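Long-range contacts in protein GH61E (Thielavia terrestris, PDB 3EJA), which probably acts as a copper-dependent lytic polysaccharide monooxygenase, oxidatively cleaving (1-4)-glycosidic bonds in crystalline and amorphous polysaccharides: residues L134-I139 with Y153-Q158; E100-F105 with Y198-P203; V121-C126 with L159-G164; K18-Q23 with F39-S44; P69-F74 with L109-T114. One frame throughout, in Å; residues are numbered along the deposited sequence.

Interaction 1: L134-I139 with Y153-Q158; sequences LRAEQI and YISCAQ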
# COMPACT_ATOMS: atom_id res chain seq x y z
N LEU A 134 3.80 6.86 2.60
CA LEU A 134 2.50 6.22 2.49
C LEU A 134 2.55 5.21 1.35
O LEU A 134 2.69 5.57 0.18
CB LEU A 134 1.40 7.27 2.25
CG LEU A 134 -0.02 6.79 1.93
CD1 LEU A 134 -0.64 6.01 3.11
CD2 LEU A 134 -0.89 7.98 1.53
N ARG A 135 2.44 3.93 1.71
CA ARG A 135 2.56 2.84 0.76
C ARG A 135 1.18 2.42 0.25
O ARG A 135 0.30 2.09 1.06
CB ARG A 135 3.29 1.66 1.41
CG ARG A 135 3.40 0.40 0.56
CD ARG A 135 4.09 -0.72 1.35
NE ARG A 135 4.21 -1.95 0.56
CZ ARG A 135 3.27 -2.90 0.50
NH1 ARG A 135 2.15 -2.78 1.20
NH2 ARG A 135 3.46 -3.97 -0.25
N ALA A 136 1.01 2.44 -1.07
CA ALA A 136 -0.21 1.97 -1.74
C ALA A 136 0.03 0.57 -2.24
O ALA A 136 1.10 0.28 -2.78
CB ALA A 136 -0.60 2.88 -2.90
N GLU A 137 -0.97 -0.30 -2.06
CA GLU A 137 -0.88 -1.66 -2.52
C GLU A 137 -2.22 -2.17 -3.04
O GLU A 137 -3.25 -1.93 -2.41
CB GLU A 137 -0.41 -2.53 -1.36
CG GLU A 137 -0.53 -4.02 -1.55
CD GLU A 137 -0.19 -4.75 -0.28
OE1 GLU A 137 0.98 -5.14 -0.14
OE2 GLU A 137 -1.06 -4.89 0.60
N GLN A 138 -2.21 -2.86 -4.18
CA GLN A 138 -3.33 -3.72 -4.56
C GLN A 138 -2.75 -5.08 -4.93
O GLN A 138 -1.71 -5.15 -5.59
CB GLN A 138 -4.17 -3.14 -5.69
CG GLN A 138 -5.59 -3.76 -5.79
CD GLN A 138 -5.71 -4.90 -6.79
OE1 GLN A 138 -4.85 -5.07 -7.67
NE2 GLN A 138 -6.81 -5.66 -6.70
N ILE A 139 -3.40 -6.14 -4.47
CA ILE A 139 -2.93 -7.50 -4.72
C ILE A 139 -3.88 -8.21 -5.68
O ILE A 139 -4.97 -8.62 -5.28
CB ILE A 139 -2.79 -8.31 -3.39
CG1 ILE A 139 -2.09 -7.46 -2.31
CG2 ILE A 139 -2.05 -9.63 -3.65
CD1 ILE A 139 -2.07 -8.10 -0.92
N TYR A 153 0.68 -4.49 -6.98
CA TYR A 153 0.75 -3.18 -7.62
C TYR A 153 0.93 -2.16 -6.51
O TYR A 153 0.06 -2.01 -5.66
CB TYR A 153 -0.51 -2.92 -8.47
CG TYR A 153 -0.67 -3.95 -9.56
CD1 TYR A 153 -0.03 -3.79 -10.79
CD2 TYR A 153 -1.42 -5.12 -9.35
CE1 TYR A 153 -0.14 -4.74 -11.79
CE2 TYR A 153 -1.55 -6.08 -10.35
CZ TYR A 153 -0.90 -5.88 -11.56
OH TYR A 153 -1.01 -6.81 -12.57
N ILE A 154 2.09 -1.49 -6.52
CA ILE A 154 2.60 -0.74 -5.36
C ILE A 154 3.20 0.62 -5.75
O ILE A 154 3.78 0.74 -6.82
CB ILE A 154 3.73 -1.56 -4.62
CG1 ILE A 154 3.16 -2.84 -3.97
CG2 ILE A 154 4.49 -0.72 -3.56
CD1 ILE A 154 4.21 -3.94 -3.77
N SER A 155 3.08 1.60 -4.87
CA SER A 155 3.96 2.78 -4.87
C SER A 155 4.02 3.41 -3.47
O SER A 155 3.26 3.02 -2.59
CB SER A 155 3.53 3.82 -5.92
OG SER A 155 2.43 4.56 -5.46
N CYS A 156 4.91 4.38 -3.27
CA CYS A 156 4.96 5.11 -2.00
C CYS A 156 4.99 6.61 -2.20
O CYS A 156 5.76 7.13 -3.01
CB CYS A 156 6.18 4.69 -1.18
SG CYS A 156 6.19 2.97 -0.64
N ALA A 157 4.14 7.30 -1.43
CA ALA A 157 4.05 8.76 -1.49
C ALA A 157 4.77 9.38 -0.31
O ALA A 157 4.89 8.76 0.75
CB ALA A 157 2.58 9.20 -1.50
N GLN A 158 5.25 10.62 -0.50
CA GLN A 158 5.94 11.37 0.55
C GLN A 158 5.00 12.41 1.16
O GLN A 158 4.46 13.26 0.45
CB GLN A 158 7.21 12.03 -0.01
CG GLN A 158 8.20 11.00 -0.59
CD GLN A 158 9.48 11.58 -1.20
OE1 GLN A 158 10.42 10.83 -1.47
NE2 GLN A 158 9.51 12.89 -1.43
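L134 to Q138 run antiparallel to Y153 to A157 in a fully buried beta ladder near the centre of the chain, between the two long strands of the hairpin 130-140/151-162. L134-A157, A136-S155 and Q138-Y153 are the hydrogen-bonded pairs, with R135-C156 and E137-I154 the non-hydrogen-bonded pairs between them. The rungs differ in quality: Y153 N to Q138 O is short and nearly straight (2.8 Å, 176°), whereas S155 N to A136 O stretches to 3.2 Å. Between rungs, CA-H...O contacts such as C156 CA to L134 O (3.2 Å) fill in the ladder. In the fibronectin type III-like beta sandwich, L134, A136 and A157 sit on the face turned to strand 57-63, where they touch Y60. On the same face the Q138 amide lies alongside the Y153 ring, planes 25° apart, with OE1 3.8 Å from CD2; OE1 is hydrogen-bonded to Y2 OH. Y153 ligates the magnesium ion here, consistent with a copper site in the active enzyme, and its OH bonds Q151. On the other face R135 CB lies 3.8 Å from C156 SG, itself disulfide-bonded to C38. The chain then runs extended to NE, CG anti to the backbone N (chi1 176°), and carries NH2 to 3.6 Å from I154 CD1. NH2 also makes a salt bridge to E137 OE1 (2.7 Å), nearly in the guanidinium plane.

Interaction 2: E100-F105 with Y198-P203; sequences EDHPTF and YQNPGP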
# COMPACT_ATOMS: atom_id res chain seq x y z
N GLU A 100 -7.49 -1.31 4.88
CA GLU A 100 -7.62 -2.52 4.06
C GLU A 100 -9.09 -2.66 3.66
O GLU A 100 -9.98 -2.22 4.38
CB GLU A 100 -7.15 -3.76 4.84
CG GLU A 100 -8.09 -4.17 5.98
CD GLU A 100 -7.59 -5.33 6.81
OE1 GLU A 100 -6.45 -5.79 6.60
OE2 GLU A 100 -8.34 -5.78 7.69
N ASP A 101 -9.35 -3.25 2.51
CA ASP A 101 -10.74 -3.53 2.20
C ASP A 101 -10.99 -5.03 2.27
O ASP A 101 -10.05 -5.83 2.40
CB ASP A 101 -11.14 -2.91 0.86
CG ASP A 101 -10.28 -3.37 -0.28
OD1 ASP A 101 -9.52 -4.35 -0.09
OD2 ASP A 101 -10.36 -2.77 -1.36
N HIS A 102 -12.26 -5.41 2.21
CA HIS A 102 -12.66 -6.81 2.32
C HIS A 102 -13.63 -7.10 1.19
O HIS A 102 -14.41 -6.23 0.82
CB HIS A 102 -13.32 -7.08 3.67
CG HIS A 102 -12.47 -6.68 4.84
ND1 HIS A 102 -12.85 -5.71 5.73
CD2 HIS A 102 -11.26 -7.12 5.25
CE1 HIS A 102 -11.91 -5.56 6.65
NE2 HIS A 102 -10.93 -6.40 6.38
N PRO A 103 -13.58 -8.33 0.64
CA PRO A 103 -14.52 -8.73 -0.39
C PRO A 103 -15.91 -9.01 0.19
O PRO A 103 -16.05 -9.21 1.39
CB PRO A 103 -13.92 -10.03 -0.92
CG PRO A 103 -13.19 -10.60 0.26
CD PRO A 103 -12.63 -9.41 0.98
N THR A 104 -16.93 -9.00 -0.67
CA THR A 104 -18.25 -9.52 -0.31
C THR A 104 -18.36 -10.96 -0.83
O THR A 104 -17.82 -11.29 -1.89
CB THR A 104 -19.40 -8.64 -0.84
OG1 THR A 104 -19.22 -7.30 -0.38
CG2 THR A 104 -20.74 -9.14 -0.34
N PHE A 105 -19.05 -11.81 -0.07
CA PHE A 105 -19.08 -13.24 -0.35
C PHE A 105 -20.40 -13.70 -0.96
O PHE A 105 -21.46 -13.28 -0.53
CB PHE A 105 -18.75 -14.04 0.92
CG PHE A 105 -17.44 -13.64 1.53
CD1 PHE A 105 -16.25 -14.20 1.08
CD2 PHE A 105 -17.38 -12.67 2.53
CE1 PHE A 105 -15.03 -13.81 1.62
CE2 PHE A 105 -16.17 -12.28 3.07
CZ PHE A 105 -15.00 -12.84 2.62
N TYR A 198 -11.99 -14.23 3.93
CA TYR A 198 -10.76 -13.79 3.29
C TYR A 198 -9.87 -13.12 4.32
O TYR A 198 -10.28 -12.19 5.01
CB TYR A 198 -11.02 -12.86 2.08
CG TYR A 198 -9.70 -12.38 1.51
CD1 TYR A 198 -8.94 -13.22 0.68
CD2 TYR A 198 -9.18 -11.13 1.84
CE1 TYR A 198 -7.71 -12.80 0.17
CE2 TYR A 198 -7.95 -10.70 1.34
CZ TYR A 198 -7.22 -11.55 0.51
OH TYR A 198 -5.99 -11.16 0.02
N GLN A 199 -8.66 -13.62 4.42
CA GLN A 199 -7.72 -13.15 5.42
C GLN A 199 -6.70 -12.21 4.77
O GLN A 199 -5.79 -12.67 4.10
CB GLN A 199 -7.03 -14.36 6.02
CG GLN A 199 -5.66 -14.08 6.55
CD GLN A 199 -5.66 -13.98 8.02
OE1 GLN A 199 -4.91 -14.69 8.69
NE2 GLN A 199 -6.51 -13.10 8.56
N ASN A 200 -6.86 -10.90 4.97
CA ASN A 200 -5.91 -9.91 4.43
C ASN A 200 -4.51 -10.18 4.96
O ASN A 200 -4.34 -10.46 6.14
CB ASN A 200 -6.31 -8.47 4.79
CG ASN A 200 -7.64 -8.03 4.18
OD1 ASN A 200 -8.71 -8.49 4.61
ND2 ASN A 200 -7.58 -7.13 3.21
N PRO A 201 -3.49 -10.12 4.08
CA PRO A 201 -2.13 -10.33 4.57
C PRO A 201 -1.65 -9.14 5.38
O PRO A 201 -2.14 -8.02 5.22
CB PRO A 201 -1.30 -10.48 3.29
CG PRO A 201 -2.09 -9.83 2.23
CD PRO A 201 -3.54 -9.90 2.62
N GLY A 202 -0.69 -9.40 6.26
CA GLY A 202 -0.09 -8.35 7.07
C GLY A 202 -0.76 -8.16 8.42
O GLY A 202 -1.66 -8.92 8.81
N PRO A 203 -0.31 -7.13 9.16
CA PRO A 203 -0.83 -6.84 10.50
C PRO A 203 -2.26 -6.25 10.47
O PRO A 203 -2.76 -5.90 9.40
CB PRO A 203 0.17 -5.82 11.04
CG PRO A 203 0.71 -5.13 9.82
CD PRO A 203 0.75 -6.19 8.76
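N200 pushes its side chain from the loop 198-203 into the bend of 100-105, between E100 and H102. Its CB already touches E100, 3.2 Å from OE1. CG lies beside the backbone N (chi1 -63°), which lays the amide over the E100 carboxylate: the two planes are stacked, 26° apart, with CG 3.5 Å from OE1. At the tip the two branches part. OD1 meets the H102 ring at its edge and in its plane, 3.0 Å from CD2, with the amide plane turned nearly perpendicular to the ring. ND2 gives a straight hydrogen bond to D101 O (2.9 Å), nearly along the C=O axis, and bonds Q73 OE1 as well. The contact thus fastens the chain where it leaves the edge strand 96-100 of the five-stranded sheet to the long C-terminal loop, which crosses the outside of the beta sandwich. E100 is held on both oxygens: H102 NE2 donates to OE2 (3.0 Å) from above the carboxylate plane, and OE1 forms a salt bridge with K97. Farther along the loop the meeting turns apolar. P103 CG rests 3.6 Å from Y198 CB, while CZ at the end of F105 reaches the Y198 backbone, 3.6 Å from N. The Y198 ring itself packs edge-to-face with W111, and its OH is hydrogen-bonded to G185 O.

Interaction 3: V121-C126 with L159-G164; sequences VPIPPC and LSVTGG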
# COMPACT_ATOMS: atom_id res chain seq x y z
N VAL A 121 -7.81 7.51 1.53
CA VAL A 121 -6.92 6.99 2.58
C VAL A 121 -7.05 7.83 3.83
O VAL A 121 -6.63 9.00 3.84
CB VAL A 121 -5.43 6.94 2.16
CG1 VAL A 121 -4.61 6.18 3.20
CG2 VAL A 121 -5.26 6.33 0.78
N PRO A 122 -7.60 7.24 4.91
CA PRO A 122 -7.74 7.96 6.17
C PRO A 122 -6.38 8.08 6.88
O PRO A 122 -5.74 7.07 7.18
CB PRO A 122 -8.69 7.07 6.97
CG PRO A 122 -8.40 5.66 6.47
CD PRO A 122 -8.07 5.84 5.00
N ILE A 123 -5.94 9.31 7.10
CA ILE A 123 -4.75 9.53 7.91
C ILE A 123 -5.21 9.56 9.36
O ILE A 123 -6.00 10.44 9.73
CB ILE A 123 -4.00 10.84 7.53
CG1 ILE A 123 -3.76 10.93 6.02
CG2 ILE A 123 -2.71 10.98 8.33
CD1 ILE A 123 -2.86 9.81 5.42
N PRO A 124 -4.73 8.60 10.19
CA PRO A 124 -5.21 8.52 11.57
C PRO A 124 -4.96 9.84 12.31
O PRO A 124 -3.91 10.45 12.13
CB PRO A 124 -4.38 7.38 12.17
CG PRO A 124 -3.97 6.55 11.01
CD PRO A 124 -3.75 7.54 9.89
N PRO A 125 -5.95 10.30 13.11
CA PRO A 125 -5.82 11.57 13.83
C PRO A 125 -4.80 11.55 14.98
O PRO A 125 -4.23 12.59 15.32
CB PRO A 125 -7.24 11.81 14.36
CG PRO A 125 -7.84 10.46 14.47
CD PRO A 125 -7.26 9.66 13.34
N CYS A 126 -4.56 10.37 15.55
CA CYS A 126 -3.80 10.27 16.80
C CYS A 126 -2.29 10.03 16.64
O CYS A 126 -1.55 10.07 17.62
CB CYS A 126 -4.40 9.17 17.69
SG CYS A 126 -4.21 7.52 16.99
N LEU A 159 4.79 12.30 2.47
CA LEU A 159 3.84 13.12 3.22
C LEU A 159 4.52 13.94 4.32
O LEU A 159 5.50 13.50 4.93
CB LEU A 159 2.77 12.23 3.87
CG LEU A 159 1.46 11.93 3.11
CD1 LEU A 159 1.71 11.51 1.67
CD2 LEU A 159 0.61 10.88 3.85
N SER A 160 3.98 15.13 4.56
CA SER A 160 4.26 15.88 5.78
C SER A 160 2.95 16.01 6.56
O SER A 160 2.04 16.72 6.13
CB SER A 160 4.83 17.27 5.45
OG SER A 160 5.04 18.00 6.63
N VAL A 161 2.88 15.32 7.69
CA VAL A 161 1.68 15.27 8.53
C VAL A 161 1.81 16.23 9.71
O VAL A 161 2.78 16.18 10.47
CB VAL A 161 1.40 13.83 9.03
CG1 VAL A 161 0.19 13.79 9.96
CG2 VAL A 161 1.20 12.88 7.84
N THR A 162 0.83 17.12 9.85
CA THR A 162 0.80 18.08 10.96
C THR A 162 -0.45 17.87 11.81
O THR A 162 -1.39 17.19 11.39
CB THR A 162 0.84 19.54 10.45
OG1 THR A 162 -0.27 19.78 9.58
CG2 THR A 162 2.14 19.81 9.69
N GLY A 163 -0.45 18.43 13.02
CA GLY A 163 -1.60 18.39 13.91
C GLY A 163 -1.92 17.01 14.45
O GLY A 163 -3.09 16.68 14.66
N GLY A 164 -0.88 16.22 14.68
CA GLY A 164 -1.04 14.84 15.15
C GLY A 164 -1.19 14.71 16.65
O GLY A 164 -1.29 15.70 17.37
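I123 meets L159 and V161 in a small apolar contact, and these three side chains carry most of it. The I123 and L159 side chains reach toward each other tip to tip, CD1 of the isoleucine 4.0 Å from CD2 of the leucine. The second branch of I123 does separate work: CG2, anti to the backbone N, faces V161 and comes within 4.4 Å of CG1. L159 and V161 lie two residues apart on one face of their strand, so the branched isoleucine spans both of them. The backbones stay well apart here, 8.6 Å between the CA atoms of I123 and V161, and the gap is bridged by side chains alone.

Beyond the strand ends the contact changes to backbone against backbone. P125 O lies 3.9 Å from G164 CA, a plain van der Waals approach where the chain turns through G163 with a positive phi (68°). No hydrogen bond joins the two segments. Polar ties run to third parties instead: G164 N bonds S129 OG, and C126 forms a disulfide with C208, the last residue of the chain.

This is packing far from the metal site, between the two layers of the beta sandwich. I123 follows directly on strand 118-122, an outermost strand of the three-stranded sheet, while L159 and V161 belong to strand 151-162 of the five-stranded one. M76 of strand 72-78 touches both I123 and L159, and L134 of strand 130-140 packs beside L159.

Interaction 4: K18-Q23 with F39-S44; sequences KADNWQ and FQATPS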
# COMPACT_ATOMS: atom_id res chain seq x y z
N LYS A 18 8.99 7.34 -7.98
CA LYS A 18 8.76 6.74 -9.30
C LYS A 18 8.92 5.23 -9.23
O LYS A 18 10.02 4.71 -9.03
CB LYS A 18 9.69 7.35 -10.36
CG LYS A 18 9.39 6.84 -11.79
CD LYS A 18 10.40 7.34 -12.81
CE LYS A 18 9.87 8.53 -13.61
NZ LYS A 18 10.89 9.10 -14.57
N ALA A 19 7.80 4.53 -9.37
CA ALA A 19 7.81 3.08 -9.29
C ALA A 19 8.50 2.50 -10.52
O ALA A 19 8.48 3.09 -11.60
CB ALA A 19 6.39 2.54 -9.13
N ASP A 20 9.12 1.33 -10.33
CA ASP A 20 9.82 0.66 -11.42
C ASP A 20 8.90 0.26 -12.57
O ASP A 20 9.37 -0.01 -13.68
CB ASP A 20 10.56 -0.58 -10.88
CG ASP A 20 11.81 -0.23 -10.07
OD1 ASP A 20 12.25 0.93 -10.09
OD2 ASP A 20 12.35 -1.15 -9.42
N ASN A 21 7.59 0.20 -12.31
CA ASN A 21 6.60 -0.12 -13.35
C ASN A 21 5.99 1.12 -14.05
O ASN A 21 4.93 1.02 -14.68
CB ASN A 21 5.49 -1.03 -12.79
CG ASN A 21 4.49 -0.29 -11.91
OD1 ASN A 21 4.77 0.80 -11.40
ND2 ASN A 21 3.31 -0.87 -11.73
N TRP A 22 6.66 2.27 -13.94
CA TRP A 22 6.10 3.51 -14.48
C TRP A 22 5.83 3.47 -15.99
O TRP A 22 4.97 4.19 -16.50
CB TRP A 22 6.93 4.74 -14.07
CG TRP A 22 8.20 4.96 -14.82
CD1 TRP A 22 9.44 4.48 -14.51
CD2 TRP A 22 8.36 5.75 -16.01
NE1 TRP A 22 10.36 4.91 -15.43
CE2 TRP A 22 9.73 5.70 -16.36
CE3 TRP A 22 7.48 6.49 -16.81
CZ2 TRP A 22 10.23 6.35 -17.50
CZ3 TRP A 22 7.98 7.15 -17.93
CH2 TRP A 22 9.34 7.07 -18.27
N GLN A 23 6.55 2.62 -16.71
CA GLN A 23 6.33 2.47 -18.15
C GLN A 23 5.45 1.28 -18.53
O GLN A 23 4.64 1.38 -19.45
CB GLN A 23 7.66 2.36 -18.89
CG GLN A 23 8.70 3.36 -18.41
CD GLN A 23 10.03 3.26 -19.12
OE1 GLN A 23 11.08 3.05 -18.48
NE2 GLN A 23 10.01 3.40 -20.43
N PHE A 39 8.18 -0.53 -4.63
CA PHE A 39 8.36 -0.84 -6.05
C PHE A 39 9.58 -0.10 -6.64
O PHE A 39 9.53 0.39 -7.78
CB PHE A 39 7.08 -0.54 -6.86
CG PHE A 39 6.81 -1.52 -7.99
CD1 PHE A 39 7.85 -2.20 -8.64
CD2 PHE A 39 5.50 -1.72 -8.43
CE1 PHE A 39 7.58 -3.10 -9.68
CE2 PHE A 39 5.22 -2.61 -9.48
CZ PHE A 39 6.26 -3.29 -10.11
N GLN A 40 10.65 -0.03 -5.86
CA GLN A 40 11.91 0.57 -6.33
C GLN A 40 13.07 -0.34 -5.96
O GLN A 40 13.40 -0.47 -4.78
CB GLN A 40 12.13 1.96 -5.72
CG GLN A 40 11.27 3.07 -6.28
CD GLN A 40 11.74 4.46 -5.83
OE1 GLN A 40 12.15 4.66 -4.68
NE2 GLN A 40 11.66 5.42 -6.74
N ALA A 41 13.69 -0.96 -6.96
CA ALA A 41 14.91 -1.75 -6.72
C ALA A 41 16.01 -0.89 -6.09
O ALA A 41 16.76 -1.35 -5.23
CB ALA A 41 15.40 -2.39 -8.02
N THR A 42 16.10 0.36 -6.54
CA THR A 42 16.95 1.35 -5.89
C THR A 42 16.11 2.54 -5.45
O THR A 42 15.53 3.24 -6.29
CB THR A 42 18.08 1.88 -6.81
OG1 THR A 42 18.89 0.78 -7.24
CG2 THR A 42 18.96 2.89 -6.06
N PRO A 43 16.06 2.79 -4.13
CA PRO A 43 15.25 3.90 -3.64
C PRO A 43 15.65 5.24 -4.27
O PRO A 43 16.85 5.54 -4.41
CB PRO A 43 15.54 3.92 -2.14
CG PRO A 43 15.98 2.53 -1.83
CD PRO A 43 16.74 2.07 -3.04
N SER A 44 14.64 6.03 -4.62
CA SER A 44 14.84 7.32 -5.24
C SER A 44 13.68 8.22 -4.84
O SER A 44 12.52 7.85 -5.04
CB SER A 44 14.88 7.19 -6.76
OG SER A 44 15.20 8.43 -7.35
O HOH W 1 11.24 8.94 -7.87
O HOH W 2 14.87 1.35 -9.11
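The F39 ring takes N21 on one face: the backbone N of N21 stands above the ring, offset toward its rim, and the side chain folds along CE2 and CZ. With CG wedged between the backbone N and the carbonyl carbon (chi1 76°), the N21 amide brings ND2 to 3.4 Å from F39 CE2, its plane tilted 32° from the ring; ND2 is hydrogen-bonded to G26 O. A19 CB and D20 CB approach the ring obliquely. The flat Q40 amide is gripped along its polar end. Its NE2 donates to K18 O (2.9 Å) from above the carbonyl plane and to S44 O (3.1 Å) on an in-plane lone pair, while OE1 accepts from S44 N (2.8 Å). D20 ties the loops a second time: D20 N donates to F39 O (2.7 Å), and OD2 receives A41 N on its syn side (2.8 Å) as well as Q35 NE2. A water links OD1 of D20 to T42 N. Segment 18-23 bends in a type I beta turn from A19 to W22, and F39 leaves the short helix 35-38 with a positive phi. The long connection between the first strands, to which both loops belong, probably borders the flat substrate-binding surface, as in other AA9 monooxygenases; the side chain of N21 lies about 5 Å from that of the metal ligand Y153.

Interaction 5: P69-F74 with L109-T114; sequences PGPVQF and LTWPST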
# COMPACT_ATOMS: atom_id res chain seq x y z
N PRO A 69 -9.17 -8.72 -9.47
CA PRO A 69 -9.81 -8.96 -8.17
C PRO A 69 -8.74 -9.06 -7.09
O PRO A 69 -7.69 -9.67 -7.31
CB PRO A 69 -10.49 -10.32 -8.37
CG PRO A 69 -9.73 -10.98 -9.47
CD PRO A 69 -9.32 -9.87 -10.38
N GLY A 70 -8.99 -8.46 -5.94
CA GLY A 70 -8.07 -8.54 -4.81
C GLY A 70 -8.13 -7.30 -3.95
O GLY A 70 -8.75 -6.29 -4.35
N PRO A 71 -7.52 -7.36 -2.75
CA PRO A 71 -7.61 -6.27 -1.77
C PRO A 71 -6.70 -5.07 -2.07
O PRO A 71 -5.62 -5.23 -2.67
CB PRO A 71 -7.13 -6.94 -0.48
CG PRO A 71 -6.14 -7.96 -0.94
CD PRO A 71 -6.70 -8.48 -2.24
N VAL A 72 -7.16 -3.90 -1.64
CA VAL A 72 -6.35 -2.68 -1.57
C VAL A 72 -6.00 -2.45 -0.10
O VAL A 72 -6.87 -2.53 0.79
CB VAL A 72 -7.13 -1.45 -2.14
CG1 VAL A 72 -6.42 -0.13 -1.80
CG2 VAL A 72 -7.30 -1.59 -3.65
N GLN A 73 -4.72 -2.18 0.17
CA GLN A 73 -4.27 -1.87 1.51
C GLN A 73 -3.32 -0.67 1.48
O GLN A 73 -2.61 -0.47 0.49
CB GLN A 73 -3.58 -3.10 2.14
CG GLN A 73 -4.39 -4.41 1.97
CD GLN A 73 -3.91 -5.54 2.85
OE1 GLN A 73 -4.69 -6.11 3.61
NE2 GLN A 73 -2.62 -5.87 2.77
N PHE A 74 -3.33 0.13 2.55
CA PHE A 74 -2.39 1.25 2.69
C PHE A 74 -1.63 1.13 4.00
O PHE A 74 -2.21 0.78 5.03
CB PHE A 74 -3.11 2.61 2.60
CG PHE A 74 -3.72 2.87 1.25
CD1 PHE A 74 -2.95 3.38 0.20
CD2 PHE A 74 -5.07 2.58 1.01
CE1 PHE A 74 -3.50 3.61 -1.06
CE2 PHE A 74 -5.63 2.79 -0.25
CZ PHE A 74 -4.85 3.31 -1.29
N LEU A 109 -16.71 -13.84 -5.52
CA LEU A 109 -16.29 -12.74 -4.66
C LEU A 109 -16.40 -11.42 -5.42
O LEU A 109 -16.00 -11.34 -6.58
CB LEU A 109 -14.85 -12.92 -4.19
CG LEU A 109 -14.42 -14.22 -3.51
CD1 LEU A 109 -12.97 -14.12 -3.06
CD2 LEU A 109 -15.33 -14.53 -2.34
N THR A 110 -16.93 -10.39 -4.76
CA THR A 110 -16.89 -9.05 -5.32
C THR A 110 -15.97 -8.18 -4.46
O THR A 110 -15.89 -8.35 -3.24
CB THR A 110 -18.31 -8.42 -5.47
OG1 THR A 110 -18.95 -8.34 -4.20
CG2 THR A 110 -19.17 -9.25 -6.41
N TRP A 111 -15.23 -7.29 -5.12
CA TRP A 111 -14.19 -6.49 -4.46
C TRP A 111 -14.56 -5.00 -4.53
O TRP A 111 -14.99 -4.52 -5.57
CB TRP A 111 -12.83 -6.76 -5.11
CG TRP A 111 -12.39 -8.20 -4.95
CD1 TRP A 111 -12.66 -9.25 -5.80
CD2 TRP A 111 -11.63 -8.75 -3.86
NE1 TRP A 111 -12.11 -10.41 -5.30
CE2 TRP A 111 -11.47 -10.14 -4.12
CE3 TRP A 111 -11.05 -8.21 -2.70
CZ2 TRP A 111 -10.76 -10.98 -3.25
CZ3 TRP A 111 -10.35 -9.06 -1.84
CH2 TRP A 111 -10.21 -10.42 -2.12
N PRO A 112 -14.42 -4.28 -3.39
CA PRO A 112 -14.83 -2.88 -3.34
C PRO A 112 -13.86 -1.91 -4.01
O PRO A 112 -14.03 -0.69 -3.88
CB PRO A 112 -14.93 -2.60 -1.84
CG PRO A 112 -13.92 -3.51 -1.24
CD PRO A 112 -13.90 -4.74 -2.09
N SER A 113 -12.87 -2.44 -4.73
CA SER A 113 -11.92 -1.62 -5.50
C SER A 113 -12.13 -1.62 -7.03
O SER A 113 -11.71 -0.68 -7.70
CB SER A 113 -10.49 -2.07 -5.20
OG SER A 113 -10.27 -3.37 -5.72
N THR A 114 -12.77 -2.68 -7.55
CA THR A 114 -12.85 -2.95 -9.00
C THR A 114 -13.47 -1.79 -9.78
O THR A 114 -14.56 -1.32 -9.45
CB THR A 114 -13.62 -4.28 -9.29
OG1 THR A 114 -13.13 -5.32 -8.44
CG2 THR A 114 -13.47 -4.69 -10.75
O HOH W 3 -10.65 -4.64 -3.33
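G70 O is tied to S113 OG through a water, which donates to the carbonyl (2.7 Å) and accepts from the hydroxyl (2.7 Å); Q138 NE2 adds a weak hydrogen bond to the same carbonyl. Most of the contact is the W111 indole, with the backbone of P69 and G70 over one face. G70 makes a CH-pi contact, its CA 3.5 Å from the centroid of the six-membered ring and only 7° off the normal. The G70 peptide lies close on the aromatic face, G70 C 3.3 Å from W111 CE3. The prolines take the two ends of the indole: P69 CB sits 3.5 Å from CD1, and P71 CD 3.7 Å from CZ3. This chain links H68, a metal ligand, to strand 72-78 of the beta sandwich, and the P69 side chain lies about 4 Å from those of H68 and H142, placing the contact beside the active site. W111 opens a type I beta turn ending at T114, which carries S113 round to V72. There V72 CG2 touches S113 CB at 3.6 Å, and both residues pack on F119 of strand 118-122.

Overall arrangement
From the N terminus, interaction 4 closes first, drawing together the loop around helix 35-38 before any other contact opens. Interaction 5 opens at 69-74; before it closes at 109-114, interaction 2 has begun at 100-105, so these two cross and touch, with T104 N bonded to T110 O. Interaction 3 starts at 121-126 and encloses interaction 1, the hairpin, and both nest inside the loop that interaction 2 finally closes at 198-203. Interactions 1, 3 and 5 all reach the five-stranded sheet; interaction 3 joins it to the three-stranded layer. Interactions 4 and 2 lie on opposite sides of the chain's centre, about 26 Å apart between centres.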